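Local coordinates for protein glutamate--cysteine ligase GshA (Methylobacillus flagellatus KT, PDB 3K1T) that probably acts as a ligase that joins cysteine to the side-chain carboxylate of glutamate, the first step of glutathione synthesis, at residues Gly13-Leu18 with Phe55-Val60; Trp231-Tyr236 with Gly406-Leu411; Arg267-Tyr272 with Gly330-Glu335; Thr295-Asp300 with Gly365-Leu370. All coordinates share one frame; numbering follows the deposited sequence.

Contact 1 of 4, residues Gly13-Leu18 with Phe55-Val60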
loop_
_atom_site.group_PDB
_atom_site.type_symbol
_atom_site.label_atom_id
_atom_site.label_comp_id
_atom_site.label_asym_id
_atom_site.label_seq_id
_atom_site.Cartn_x
_atom_site.Cartn_y
_atom_site.Cartn_z
ATOM N N GLY A 13 -14.854 2.831 -30.004
ATOM C CA GLY A 13 -13.581 2.471 -30.674
ATOM C C GLY A 13 -12.363 3.153 -30.059
ATOM O O GLY A 13 -11.342 2.505 -29.776
ATOM N N PRO A 14 -12.436 4.493 -29.855
ATOM C CA PRO A 14 -11.253 5.151 -29.280
ATOM C C PRO A 14 -10.916 4.729 -27.846
ATOM O O PRO A 14 -9.743 4.587 -27.511
ATOM C CB PRO A 14 -11.575 6.641 -29.380
ATOM C CG PRO A 14 -12.561 6.709 -30.558
ATOM C CD PRO A 14 -13.399 5.457 -30.401
ATOM N N LEU A 15 -11.925 4.504 -27.017
ATOM C CA LEU A 15 -11.689 4.009 -25.672
ATOM C C LEU A 15 -10.992 2.650 -25.750
ATOM O O LEU A 15 -10.024 2.373 -25.012
ATOM C CB LEU A 15 -13.011 3.896 -24.897
ATOM C CG LEU A 15 -13.008 3.159 -23.546
ATOM C CD1 LEU A 15 -12.180 3.995 -22.513
ATOM C CD2 LEU A 15 -14.439 2.853 -23.036
ATOM N N LEU A 16 -11.499 1.771 -26.614
ATOM C CA LEU A 16 -10.911 0.428 -26.706
ATOM C C LEU A 16 -9.485 0.499 -27.278
ATOM O O LEU A 16 -8.630 -0.275 -26.877
ATOM C CB LEU A 16 -11.838 -0.565 -27.477
ATOM C CG LEU A 16 -12.840 -1.328 -26.553
ATOM C CD1 LEU A 16 -13.830 -0.369 -25.859
ATOM C CD2 LEU A 16 -13.664 -2.377 -27.285
ATOM N N THR A 17 -9.220 1.433 -28.187
ATOM C CA THR A 17 -7.868 1.641 -28.697
ATOM C C THR A 17 -6.929 2.076 -27.558
ATOM O O THR A 17 -5.824 1.577 -27.423
ATOM C CB THR A 17 -7.838 2.695 -29.819
ATOM O OG1 THR A 17 -8.653 2.240 -30.908
ATOM C CG2 THR A 17 -6.377 2.957 -30.310
ATOM N N LEU A 18 -7.356 3.055 -26.785
ATOM C CA LEU A 18 -6.595 3.455 -25.588
ATOM C C LEU A 18 -6.324 2.292 -24.657
ATOM O O LEU A 18 -5.168 2.089 -24.225
ATOM C CB LEU A 18 -7.319 4.564 -24.860
ATOM C CG LEU A 18 -6.756 4.984 -23.487
ATOM C CD1 LEU A 18 -5.338 5.509 -23.578
ATOM C CD2 LEU A 18 -7.691 6.025 -22.846
ATOM N N PHE A 55 -15.586 7.936 -27.033
ATOM C CA PHE A 55 -14.613 8.449 -28.005
ATOM C C PHE A 55 -13.429 9.222 -27.378
ATOM O O PHE A 55 -12.515 9.700 -28.096
ATOM C CB PHE A 55 -15.341 9.295 -29.060
ATOM C CG PHE A 55 -16.051 10.497 -28.520
ATOM C CD1 PHE A 55 -15.335 11.644 -28.161
ATOM C CD2 PHE A 55 -17.429 10.513 -28.413
ATOM C CE1 PHE A 55 -15.980 12.768 -27.684
ATOM C CE2 PHE A 55 -18.089 11.646 -27.933
ATOM C CZ PHE A 55 -17.372 12.772 -27.587
ATOM N N LYS A 56 -13.424 9.300 -26.049
ATOM C CA LYS A 56 -12.458 10.084 -25.293
ATOM C C LYS A 56 -12.532 9.661 -23.826
ATOM O O LYS A 56 -13.604 9.323 -23.341
ATOM C CB LYS A 56 -12.891 11.594 -25.380
ATOM C CG LYS A 56 -11.896 12.512 -24.968
ATOM C CD LYS A 56 -12.142 13.902 -25.437
ATOM C CE LYS A 56 -11.003 14.770 -25.010
ATOM N NZ LYS A 56 -10.487 15.551 -26.174
ATOM N N LEU A 57 -11.410 9.719 -23.106
ATOM C CA LEU A 57 -11.368 9.491 -21.666
ATOM C C LEU A 57 -10.443 10.557 -21.053
ATOM O O LEU A 57 -9.247 10.510 -21.256
ATOM C CB LEU A 57 -10.879 8.074 -21.327
ATOM C CG LEU A 57 -10.753 7.765 -19.835
ATOM C CD1 LEU A 57 -12.116 7.831 -19.078
ATOM C CD2 LEU A 57 -10.043 6.382 -19.666
ATOM N N ALA A 58 -11.018 11.530 -20.353
ATOM C CA ALA A 58 -10.281 12.732 -19.976
ATOM C C ALA A 58 -10.596 13.178 -18.559
ATOM O O ALA A 58 -11.719 13.008 -18.063
ATOM C CB ALA A 58 -10.537 13.915 -21.015
ATOM N N PRO A 59 -9.588 13.725 -17.882
ATOM C CA PRO A 59 -9.851 14.345 -16.599
ATOM C C PRO A 59 -10.487 15.717 -16.753
ATOM O O PRO A 59 -10.111 16.490 -17.662
ATOM C CB PRO A 59 -8.451 14.444 -15.970
ATOM C CG PRO A 59 -7.550 14.668 -17.158
ATOM C CD PRO A 59 -8.179 13.894 -18.310
ATOM N N VAL A 60 -11.444 16.012 -15.881
ATOM C CA VAL A 60 -12.163 17.274 -15.913
ATOM C C VAL A 60 -12.070 18.098 -14.632
ATOM O O VAL A 60 -12.567 19.239 -14.611
ATOM C CB VAL A 60 -13.637 17.089 -16.288
ATOM C CG1 VAL A 60 -13.759 16.486 -17.709
ATOM C CG2 VAL A 60 -14.377 16.228 -15.215
#
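P14, L15 and L18 of helix 13-23 pack against F55 and L57, where the chain turns out of strand 45-52 and enters strand 57-63; those two strands form an antiparallel beta hairpin. The backbones come closest at P14 and F55, with 4.9 Å between their CA atoms. P14 lays the edge of its ring on the F55 backbone: CG is 3.7 Å from F55 CA, and CB is 3.4 Å from F55 O. That carbonyl oxygen is buried here without a polar partner, so the proline carbons close it off but cannot satisfy it.

One turn further along the helix, L15 and L18 meet L57 of the strand. The CG of L57 stands anti to the backbone N (chi1 178°), which sets the isopropyl end against the helix, where CD2 meets L18 CD2 at 4.0 Å and L15 CD1 at 4.3 Å. L15 and L18 are three residues apart and reach the same methyl, the L18 and L57 side chains crossing nearly at right angles.

F55 behaves differently. Only its CB leans on P14 CG, while its ring meets Y269 edge-to-face. The amine of the next residue, K56 NZ, is held by E329 and by W231 O and N234 O. Behind L57 lie Y405 and V408 of helix 398-421, and L18 also touches I226.

The first turn of helix 13-23 is tied internally as well. G13 O accepts from T17 N and also from T17 OG1, which lies 2.9 Å away and well above the carbonyl plane.

Contact 2 of 4, residues Trp231-Tyr236 with Gly406-Leu411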
loop_
_atom_site.group_PDB
_atom_site.type_symbol
_atom_site.label_atom_id
_atom_site.label_comp_id
_atom_site.label_asym_id
_atom_site.label_seq_id
_atom_site.Cartn_x
_atom_site.Cartn_y
_atom_site.Cartn_z
ATOM N N TRP A 231 -5.384 13.647 -28.159
ATOM C CA TRP A 231 -6.747 14.170 -28.024
ATOM C C TRP A 231 -7.669 13.185 -27.301
ATOM O O TRP A 231 -8.610 13.599 -26.630
ATOM C CB TRP A 231 -7.334 14.594 -29.385
ATOM C CG TRP A 231 -8.709 15.214 -29.262
ATOM C CD1 TRP A 231 -8.987 16.500 -28.897
ATOM C CD2 TRP A 231 -9.974 14.585 -29.481
ATOM N NE1 TRP A 231 -10.329 16.719 -28.888
ATOM C CE2 TRP A 231 -10.974 15.556 -29.224
ATOM C CE3 TRP A 231 -10.367 13.289 -29.844
ATOM C CZ2 TRP A 231 -12.333 15.279 -29.309
ATOM C CZ3 TRP A 231 -11.724 13.002 -29.924
ATOM C CH2 TRP A 231 -12.693 13.989 -29.685
ATOM N N LEU A 232 -7.354 11.889 -27.355
ATOM C CA LEU A 232 -8.180 10.890 -26.656
ATOM C C LEU A 232 -8.106 11.031 -25.120
ATOM O O LEU A 232 -8.968 10.501 -24.419
ATOM C CB LEU A 232 -7.804 9.478 -27.089
ATOM C CG LEU A 232 -8.062 9.170 -28.580
ATOM C CD1 LEU A 232 -7.708 7.651 -28.868
ATOM C CD2 LEU A 232 -9.450 9.571 -29.073
ATOM N N LEU A 233 -7.083 11.732 -24.626
ATOM C CA LEU A 233 -6.837 11.901 -23.203
ATOM C C LEU A 233 -6.986 13.353 -22.726
ATOM O O LEU A 233 -6.862 13.621 -21.542
ATOM C CB LEU A 233 -5.396 11.483 -22.903
ATOM C CG LEU A 233 -4.972 10.040 -23.096
ATOM C CD1 LEU A 233 -3.451 9.910 -23.001
ATOM C CD2 LEU A 233 -5.686 9.195 -22.036
ATOM N N ASN A 234 -7.178 14.308 -23.635
ATOM C CA ASN A 234 -6.963 15.710 -23.292
ATOM C C ASN A 234 -7.944 16.654 -23.997
ATOM O O ASN A 234 -7.942 16.733 -25.214
ATOM C CB ASN A 234 -5.518 16.077 -23.653
ATOM C CG ASN A 234 -5.081 17.421 -23.072
ATOM O OD1 ASN A 234 -5.807 18.050 -22.283
ATOM N ND2 ASN A 234 -3.913 17.862 -23.473
ATOM N N PRO A 235 -8.763 17.398 -23.232
ATOM C CA PRO A 235 -9.634 18.371 -23.933
ATOM C C PRO A 235 -8.830 19.561 -24.474
ATOM O O PRO A 235 -7.881 20.021 -23.814
ATOM C CB PRO A 235 -10.603 18.847 -22.826
ATOM C CG PRO A 235 -10.420 17.880 -21.672
ATOM C CD PRO A 235 -8.978 17.431 -21.778
ATOM N N TYR A 236 -9.219 20.087 -25.637
ATOM C CA TYR A 236 -8.638 21.337 -26.125
ATOM C C TYR A 236 -9.036 22.457 -25.170
ATOM O O TYR A 236 -10.080 22.398 -24.499
ATOM C CB TYR A 236 -9.185 21.682 -27.518
ATOM C CG TYR A 236 -8.724 20.802 -28.659
ATOM C CD1 TYR A 236 -7.373 20.536 -28.861
ATOM C CD2 TYR A 236 -9.649 20.255 -29.551
ATOM C CE1 TYR A 236 -6.948 19.755 -29.940
ATOM C CE2 TYR A 236 -9.251 19.508 -30.620
ATOM C CZ TYR A 236 -7.902 19.257 -30.824
ATOM O OH TYR A 236 -7.503 18.497 -31.894
ATOM N N GLY A 406 -7.353 4.637 -13.640
ATOM C CA GLY A 406 -6.238 4.926 -12.729
ATOM C C GLY A 406 -5.013 5.503 -13.423
ATOM O O GLY A 406 -4.276 6.304 -12.834
ATOM N N VAL A 407 -4.790 5.124 -14.681
ATOM C CA VAL A 407 -3.705 5.718 -15.471
ATOM C C VAL A 407 -3.973 7.231 -15.760
ATOM O O VAL A 407 -3.126 8.105 -15.497
ATOM C CB VAL A 407 -3.469 4.942 -16.778
ATOM C CG1 VAL A 407 -2.569 5.756 -17.739
ATOM C CG2 VAL A 407 -2.877 3.543 -16.502
ATOM N N VAL A 408 -5.170 7.549 -16.244
ATOM C CA VAL A 408 -5.486 8.927 -16.586
ATOM C C VAL A 408 -5.531 9.777 -15.307
ATOM O O VAL A 408 -5.051 10.912 -15.290
ATOM C CB VAL A 408 -6.795 9.031 -17.384
ATOM C CG1 VAL A 408 -7.122 10.513 -17.723
ATOM C CG2 VAL A 408 -6.677 8.138 -18.696
ATOM N N ALA A 409 -6.027 9.205 -14.220
ATOM C CA ALA A 409 -6.005 9.930 -12.925
ATOM C C ALA A 409 -4.609 10.240 -12.433
ATOM O O ALA A 409 -4.348 11.353 -11.954
ATOM C CB ALA A 409 -6.780 9.164 -11.844
ATOM N N ARG A 410 -3.687 9.301 -12.608
ATOM C CA ARG A 410 -2.289 9.531 -12.273
ATOM C C ARG A 410 -1.575 10.544 -13.214
ATOM O O ARG A 410 -0.687 11.261 -12.776
ATOM C CB ARG A 410 -1.526 8.215 -12.160
ATOM C CG ARG A 410 -1.881 7.425 -10.856
ATOM C CD ARG A 410 -1.087 6.145 -10.793
ATOM N NE ARG A 410 -1.542 5.184 -11.803
ATOM C CZ ARG A 410 -0.779 4.198 -12.312
ATOM N NH1 ARG A 410 0.465 3.962 -11.878
ATOM N NH2 ARG A 410 -1.281 3.374 -13.195
ATOM N N LEU A 411 -1.948 10.604 -14.481
ATOM C CA LEU A 411 -1.444 11.672 -15.376
ATOM C C LEU A 411 -1.889 13.036 -14.877
ATOM O O LEU A 411 -1.092 13.980 -14.843
ATOM C CB LEU A 411 -1.906 11.461 -16.825
ATOM C CG LEU A 411 -1.430 10.191 -17.540
ATOM C CD1 LEU A 411 -2.147 10.099 -18.945
ATOM C CD2 LEU A 411 0.084 10.227 -17.708
#
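L233, in the loop between helix 210-226 and strand 237-241, inserts its two methyls against V408 and L411 of helix 398-421. The contact across the segments is entirely apolar. L233 CD2 lies 3.6 Å from V408 CG2, a close methyl-to-methyl approach, and L233 CD1 is 4.3 Å from L411 CD1. Each branch of the leucine therefore has its own partner, and the partners stand three residues apart on one side of the helix. L233 has CG anti to the carbonyl carbon (chi1 -65°), which directs both methyls to the helix, while V408 presents the methyl that lies beside its own backbone N. Within 231-236, W231 CD1 sits 3.4 Å above the Y236 ring plane, toward its rim.

As for polar bonds, R410 N and R410 NE within the helix both reach G406 O, from opposite faces of the carbonyl plane; the NE bond is 3.1 Å long, with an angle of 156° at the hydrogen, and G406 O lies close to the guanidinium plane. This fixes the rotation of the guanidinium, which E30 holds further by a salt bridge.

L233 also touches L18 of helix 13-23, L411 packs on V218 and F222 of helix 210-226, and V408 rests on P59 of strand 57-63.

Contact 3 of 4, residues Arg267-Tyr272 with Gly330-Glu335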
loop_
_atom_site.group_PDB
_atom_site.type_symbol
_atom_site.label_atom_id
_atom_site.label_comp_id
_atom_site.label_asym_id
_atom_site.label_seq_id
_atom_site.Cartn_x
_atom_site.Cartn_y
_atom_site.Cartn_z
ATOM N N ARG A 267 -13.504 19.091 -35.931
ATOM C CA ARG A 267 -12.555 18.300 -36.731
ATOM C C ARG A 267 -12.329 16.924 -36.131
ATOM O O ARG A 267 -12.314 15.897 -36.845
ATOM C CB ARG A 267 -11.196 18.979 -36.846
ATOM C CG ARG A 267 -11.128 20.105 -37.809
ATOM C CD ARG A 267 -9.693 20.573 -37.960
ATOM N NE ARG A 267 -8.812 19.501 -38.420
ATOM C CZ ARG A 267 -7.502 19.633 -38.588
ATOM N NH1 ARG A 267 -6.902 20.789 -38.337
ATOM N NH2 ARG A 267 -6.792 18.609 -39.002
ATOM N N LYS A 268 -12.121 16.896 -34.807
ATOM C CA LYS A 268 -11.940 15.612 -34.130
ATOM C C LYS A 268 -13.200 14.750 -34.124
ATOM O O LYS A 268 -13.106 13.516 -34.306
ATOM C CB LYS A 268 -11.350 15.810 -32.713
ATOM C CG LYS A 268 -9.859 16.099 -32.705
ATOM C CD LYS A 268 -9.055 14.848 -33.028
ATOM C CE LYS A 268 -7.596 15.078 -33.273
ATOM N NZ LYS A 268 -6.889 13.851 -33.766
ATOM N N TYR A 269 -14.371 15.366 -33.963
ATOM C CA TYR A 269 -15.638 14.631 -33.972
ATOM C C TYR A 269 -15.857 13.992 -35.352
ATOM O O TYR A 269 -16.293 12.838 -35.436
ATOM C CB TYR A 269 -16.806 15.535 -33.539
ATOM C CG TYR A 269 -16.953 15.757 -32.024
ATOM C CD1 TYR A 269 -15.920 15.510 -31.137
ATOM C CD2 TYR A 269 -18.141 16.196 -31.494
ATOM C CE1 TYR A 269 -16.077 15.726 -29.767
ATOM C CE2 TYR A 269 -18.308 16.399 -30.150
ATOM C CZ TYR A 269 -17.273 16.142 -29.281
ATOM O OH TYR A 269 -17.430 16.355 -27.920
ATOM N N ALA A 270 -15.470 14.703 -36.412
ATOM C CA ALA A 270 -15.551 14.158 -37.781
ATOM C C ALA A 270 -14.590 12.973 -37.962
ATOM O O ALA A 270 -14.987 11.909 -38.472
ATOM C CB ALA A 270 -15.297 15.261 -38.835
ATOM N N GLU A 271 -13.356 13.141 -37.499
ATOM C CA GLU A 271 -12.353 12.094 -37.565
ATOM C C GLU A 271 -12.878 10.787 -36.927
ATOM O O GLU A 271 -12.659 9.705 -37.468
ATOM C CB GLU A 271 -11.076 12.531 -36.867
ATOM C CG GLU A 271 -9.966 11.464 -36.858
ATOM C CD GLU A 271 -8.647 11.934 -36.255
ATOM O OE1 GLU A 271 -8.516 13.127 -35.909
ATOM O OE2 GLU A 271 -7.727 11.091 -36.146
ATOM N N TYR A 272 -13.539 10.897 -35.784
ATOM C CA TYR A 272 -13.941 9.727 -35.023
ATOM C C TYR A 272 -15.423 9.328 -35.188
ATOM O O TYR A 272 -15.869 8.398 -34.549
ATOM C CB TYR A 272 -13.556 9.934 -33.553
ATOM C CG TYR A 272 -12.059 9.840 -33.339
ATOM C CD1 TYR A 272 -11.390 8.613 -33.451
ATOM C CD2 TYR A 272 -11.306 10.960 -33.046
ATOM C CE1 TYR A 272 -10.011 8.504 -33.250
ATOM C CE2 TYR A 272 -9.938 10.865 -32.803
ATOM C CZ TYR A 272 -9.293 9.633 -32.927
ATOM O OH TYR A 272 -7.944 9.566 -32.715
ATOM N N GLY A 330 -15.778 20.691 -23.809
ATOM C CA GLY A 330 -16.612 19.876 -22.931
ATOM C C GLY A 330 -16.499 18.410 -23.328
ATOM O O GLY A 330 -16.370 18.112 -24.520
ATOM N N VAL A 331 -16.499 17.517 -22.338
ATOM C CA VAL A 331 -16.393 16.053 -22.573
ATOM C C VAL A 331 -17.680 15.435 -22.083
ATOM O O VAL A 331 -18.165 15.771 -21.010
ATOM C CB VAL A 331 -15.192 15.467 -21.820
ATOM C CG1 VAL A 331 -15.043 13.932 -22.112
ATOM C CG2 VAL A 331 -13.897 16.246 -22.211
ATOM N N TYR A 332 -18.273 14.571 -22.887
ATOM C CA TYR A 332 -19.509 13.875 -22.519
ATOM C C TYR A 332 -19.187 12.735 -21.583
ATOM O O TYR A 332 -18.081 12.151 -21.642
ATOM C CB TYR A 332 -20.204 13.312 -23.770
ATOM C CG TYR A 332 -20.908 14.379 -24.565
ATOM C CD1 TYR A 332 -22.214 14.735 -24.270
ATOM C CD2 TYR A 332 -20.262 15.025 -25.615
ATOM C CE1 TYR A 332 -22.871 15.736 -24.980
ATOM C CE2 TYR A 332 -20.903 16.035 -26.340
ATOM C CZ TYR A 332 -22.209 16.395 -26.008
ATOM O OH TYR A 332 -22.867 17.383 -26.724
ATOM N N THR A 333 -20.132 12.417 -20.695
ATOM C CA THR A 333 -20.121 11.111 -20.051
ATOM C C THR A 333 -21.352 10.329 -20.510
ATOM O O THR A 333 -22.476 10.833 -20.413
ATOM C CB THR A 333 -20.107 11.138 -18.512
ATOM O OG1 THR A 333 -20.382 9.795 -18.006
ATOM C CG2 THR A 333 -21.144 12.160 -17.925
ATOM N N PHE A 334 -21.143 9.101 -20.999
ATOM C CA PHE A 334 -22.261 8.234 -21.385
ATOM C C PHE A 334 -22.445 7.078 -20.419
ATOM O O PHE A 334 -23.252 6.193 -20.667
ATOM C CB PHE A 334 -22.113 7.731 -22.826
ATOM C CG PHE A 334 -22.094 8.839 -23.821
ATOM C CD1 PHE A 334 -23.194 9.656 -23.970
ATOM C CD2 PHE A 334 -20.959 9.133 -24.526
ATOM C CE1 PHE A 334 -23.181 10.721 -24.871
ATOM C CE2 PHE A 334 -20.936 10.187 -25.430
ATOM C CZ PHE A 334 -22.058 10.985 -25.597
ATOM N N GLU A 335 -21.753 7.099 -19.283
ATOM C CA GLU A 335 -22.005 6.072 -18.275
ATOM C C GLU A 335 -23.343 6.378 -17.578
ATOM O O GLU A 335 -23.614 7.537 -17.245
ATOM C CB GLU A 335 -20.868 6.021 -17.259
ATOM C CG GLU A 335 -19.530 5.657 -17.866
ATOM C CD GLU A 335 -18.484 5.306 -16.793
ATOM O OE1 GLU A 335 -18.584 4.210 -16.199
ATOM O OE2 GLU A 335 -17.604 6.146 -16.520
HETATM O O HOH W 1 -15.420 16.263 -26.261
HETATM O O HOH W 2 -17.441 19.028 -27.031
#
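On helix 251-272, Y269 aims its hydroxyl at the loop that links strand 324-329 to strand 335-337, and two waters join it to G330. The direct distance from Y269 OH to G330 O is 4.0 Å, too long for a bond, so the waters carry the link. Water 1 accepts from Y269 OH at 2.6 Å and donates to G330 O. Water 2 donates both ways, to Y269 OH at 2.8 Å and to G330 O at 2.9 Å. The phenol thus gives one hydrogen bond and receives another, and the glycine carbonyl collects two.

The same hydroxyl lies at the edge of the Y332 ring, near its plane and 3.8 Å from CE2; the two tyrosine side chains cross at about a right angle. The loop here passes from the four-stranded antiparallel sheet into the seven-stranded one, and Y332 OH is engaged elsewhere, on E277 O. Further along, T333 OG1 accepts from E335 N at 3.3 Å, an ST turn leading into strand 335-337.

On the helix, K268 NZ bridges to E271 OE1 at 2.8 Å on the syn side, 27° out of the carboxylate plane, and D229 is a second acidic partner of the lysine.

Contact 4 of 4, residues Thr295-Asp300 with Gly365-Leu370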
loop_
_atom_site.group_PDB
_atom_site.type_symbol
_atom_site.label_atom_id
_atom_site.label_comp_id
_atom_site.label_asym_id
_atom_site.label_seq_id
_atom_site.Cartn_x
_atom_site.Cartn_y
_atom_site.Cartn_z
ATOM N N THR A 295 -21.993 26.696 -20.054
ATOM C CA THR A 295 -21.650 25.882 -21.233
ATOM C C THR A 295 -22.314 26.500 -22.441
ATOM O O THR A 295 -23.409 27.034 -22.353
ATOM C CB THR A 295 -22.059 24.381 -21.107
ATOM O OG1 THR A 295 -23.441 24.284 -20.789
ATOM C CG2 THR A 295 -21.222 23.657 -19.998
ATOM N N VAL A 296 -21.633 26.411 -23.578
ATOM C CA VAL A 296 -22.126 26.957 -24.822
ATOM C C VAL A 296 -21.951 25.960 -25.957
ATOM O O VAL A 296 -21.046 25.121 -25.933
ATOM C CB VAL A 296 -21.424 28.309 -25.192
ATOM C CG1 VAL A 296 -21.699 29.384 -24.121
ATOM C CG2 VAL A 296 -19.943 28.141 -25.424
ATOM N N LYS A 297 -22.839 26.052 -26.943
ATOM C CA LYS A 297 -22.739 25.243 -28.169
ATOM C C LYS A 297 -22.521 26.097 -29.419
ATOM O O LYS A 297 -22.359 25.570 -30.494
ATOM C CB LYS A 297 -23.990 24.385 -28.323
ATOM C CG LYS A 297 -24.070 23.255 -27.281
ATOM C CD LYS A 297 -25.330 22.451 -27.440
ATOM C CE LYS A 297 -25.233 21.095 -26.739
ATOM N NZ LYS A 297 -26.462 20.225 -26.934
ATOM N N SER A 298 -22.459 27.413 -29.269
ATOM C CA SER A 298 -22.135 28.286 -30.392
ATOM C C SER A 298 -21.612 29.631 -29.879
ATOM O O SER A 298 -21.857 30.009 -28.731
ATOM C CB SER A 298 -23.367 28.527 -31.269
ATOM O OG SER A 298 -24.218 29.429 -30.628
ATOM N N ALA A 299 -20.918 30.353 -30.757
ATOM C CA ALA A 299 -20.427 31.697 -30.450
ATOM C C ALA A 299 -21.592 32.612 -30.075
ATOM O O ALA A 299 -21.450 33.506 -29.219
ATOM C CB ALA A 299 -19.651 32.272 -31.647
ATOM N N ASP A 300 -22.756 32.397 -30.698
ATOM C CA ASP A 300 -23.932 33.219 -30.367
ATOM C C ASP A 300 -24.388 33.092 -28.915
ATOM O O ASP A 300 -24.933 34.034 -28.346
ATOM C CB ASP A 300 -25.091 32.929 -31.309
ATOM C CG ASP A 300 -25.005 33.733 -32.598
ATOM O OD1 ASP A 300 -24.144 34.645 -32.707
ATOM O OD2 ASP A 300 -25.819 33.458 -33.508
ATOM N N GLY A 365 -32.618 15.114 -17.038
ATOM C CA GLY A 365 -32.876 15.512 -18.454
ATOM C C GLY A 365 -31.958 14.906 -19.526
ATOM O O GLY A 365 -30.939 14.285 -19.193
ATOM N N ALA A 366 -32.318 15.107 -20.812
ATOM C CA ALA A 366 -31.527 14.688 -21.980
ATOM C C ALA A 366 -30.089 15.205 -21.968
ATOM O O ALA A 366 -29.206 14.572 -22.558
ATOM C CB ALA A 366 -32.240 15.137 -23.319
ATOM N N ASP A 367 -29.839 16.319 -21.286
ATOM C CA ASP A 367 -28.497 16.926 -21.297
ATOM C C ASP A 367 -27.648 16.673 -20.035
ATOM O O ASP A 367 -26.632 17.329 -19.815
ATOM C CB ASP A 367 -28.595 18.404 -21.550
ATOM C CG ASP A 367 -28.996 18.722 -22.987
ATOM O OD1 ASP A 367 -28.732 17.908 -23.918
ATOM O OD2 ASP A 367 -29.566 19.814 -23.168
ATOM N N GLU A 368 -28.060 15.710 -19.220
ATOM C CA GLU A 368 -27.249 15.300 -18.081
ATOM C C GLU A 368 -25.935 14.626 -18.492
ATOM O O GLU A 368 -25.011 14.551 -17.680
ATOM C CB GLU A 368 -28.063 14.421 -17.122
ATOM C CG GLU A 368 -29.081 15.239 -16.304
ATOM C CD GLU A 368 -28.458 16.422 -15.633
ATOM O OE1 GLU A 368 -27.461 16.263 -14.895
ATOM O OE2 GLU A 368 -28.923 17.547 -15.883
ATOM N N ASN A 369 -25.841 14.140 -19.721
ATOM C CA ASN A 369 -24.564 13.642 -20.250
ATOM C C ASN A 369 -23.541 14.762 -20.517
ATOM O O ASN A 369 -22.365 14.484 -20.749
ATOM C CB ASN A 369 -24.745 12.744 -21.484
ATOM C CG ASN A 369 -25.401 13.440 -22.659
ATOM O OD1 ASN A 369 -25.490 14.676 -22.708
ATOM N ND2 ASN A 369 -25.916 12.626 -23.619
ATOM N N LEU A 370 -24.015 16.020 -20.465
ATOM C CA LEU A 370 -23.220 17.225 -20.717
ATOM C C LEU A 370 -23.046 18.028 -19.415
ATOM O O LEU A 370 -21.930 18.375 -19.029
ATOM C CB LEU A 370 -23.952 18.047 -21.806
ATOM C CG LEU A 370 -23.397 19.351 -22.329
ATOM C CD1 LEU A 370 -24.059 19.749 -23.706
ATOM C CD2 LEU A 370 -23.578 20.465 -21.271
HETATM O O HOH W 3 -28.093 21.512 -25.245
#
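T295, near the end of strand 291-296, faces L370 with 8.8 Å between their CA atoms, and the chain before L370 is folded into a type I beta turn from G365 to E368, followed by a bond from L370 N to D367 O. L370 fills the middle of the contact. With CG anti to the backbone N (chi1 -179°), it stretches toward the strand and splits its methyls between two residues. CD1 presses on K297 CE at 3.5 Å, and CD2 lies 3.9 Å from T295 OG1, with T295 CG2 a little further off. The T295 and L370 side chains run past one another in opposite directions.

K297 is extended beyond CG, so that its last carbon, CE, is the one that meets the leucine. NZ forms a salt bridge with E277; D367 OD1, at 4.4 Å, is too distant for one. Water 3 spans that gap, accepting from K297 NZ at 2.7 Å and donating to D367 OD2 at 3.1 Å. A serine in place of L370 would probably open a gap between K297 CE and T295 and leave the CE end of the lysine without its packing partner.

Strand 291-296 is an outermost strand of the four-stranded antiparallel sheet, next to strand 280-285, whereas 365-370 belongs to the loop between strands 352-361 and 377-381, so that a loop of the seven-stranded sheet packs on the edge of the four-stranded one.

How the contacts relate
Contacts 1, 2 and 3 touch one another, with centres 8 to 14 Å apart, and contact 4 joins them through contact 3, 13 Å from it and about 20 Å from contact 1, centre to centre. Contact 1 closes before the others open. Contacts 3 and 4 are nested in the long loop closed by contact 2, and their segments alternate. L57 N bonds to L232 O, joining contacts 1 and 2; W231 packs on K268, Y269 and Y272, joining 2 and 3; T333 N bonds to N369 O, joining 3 and 4. Helix 13-23 near the N-terminus, helix 398-421 near the C-terminus, helix 251-272 and loops of the two sheets are thereby packed into one continuous interior.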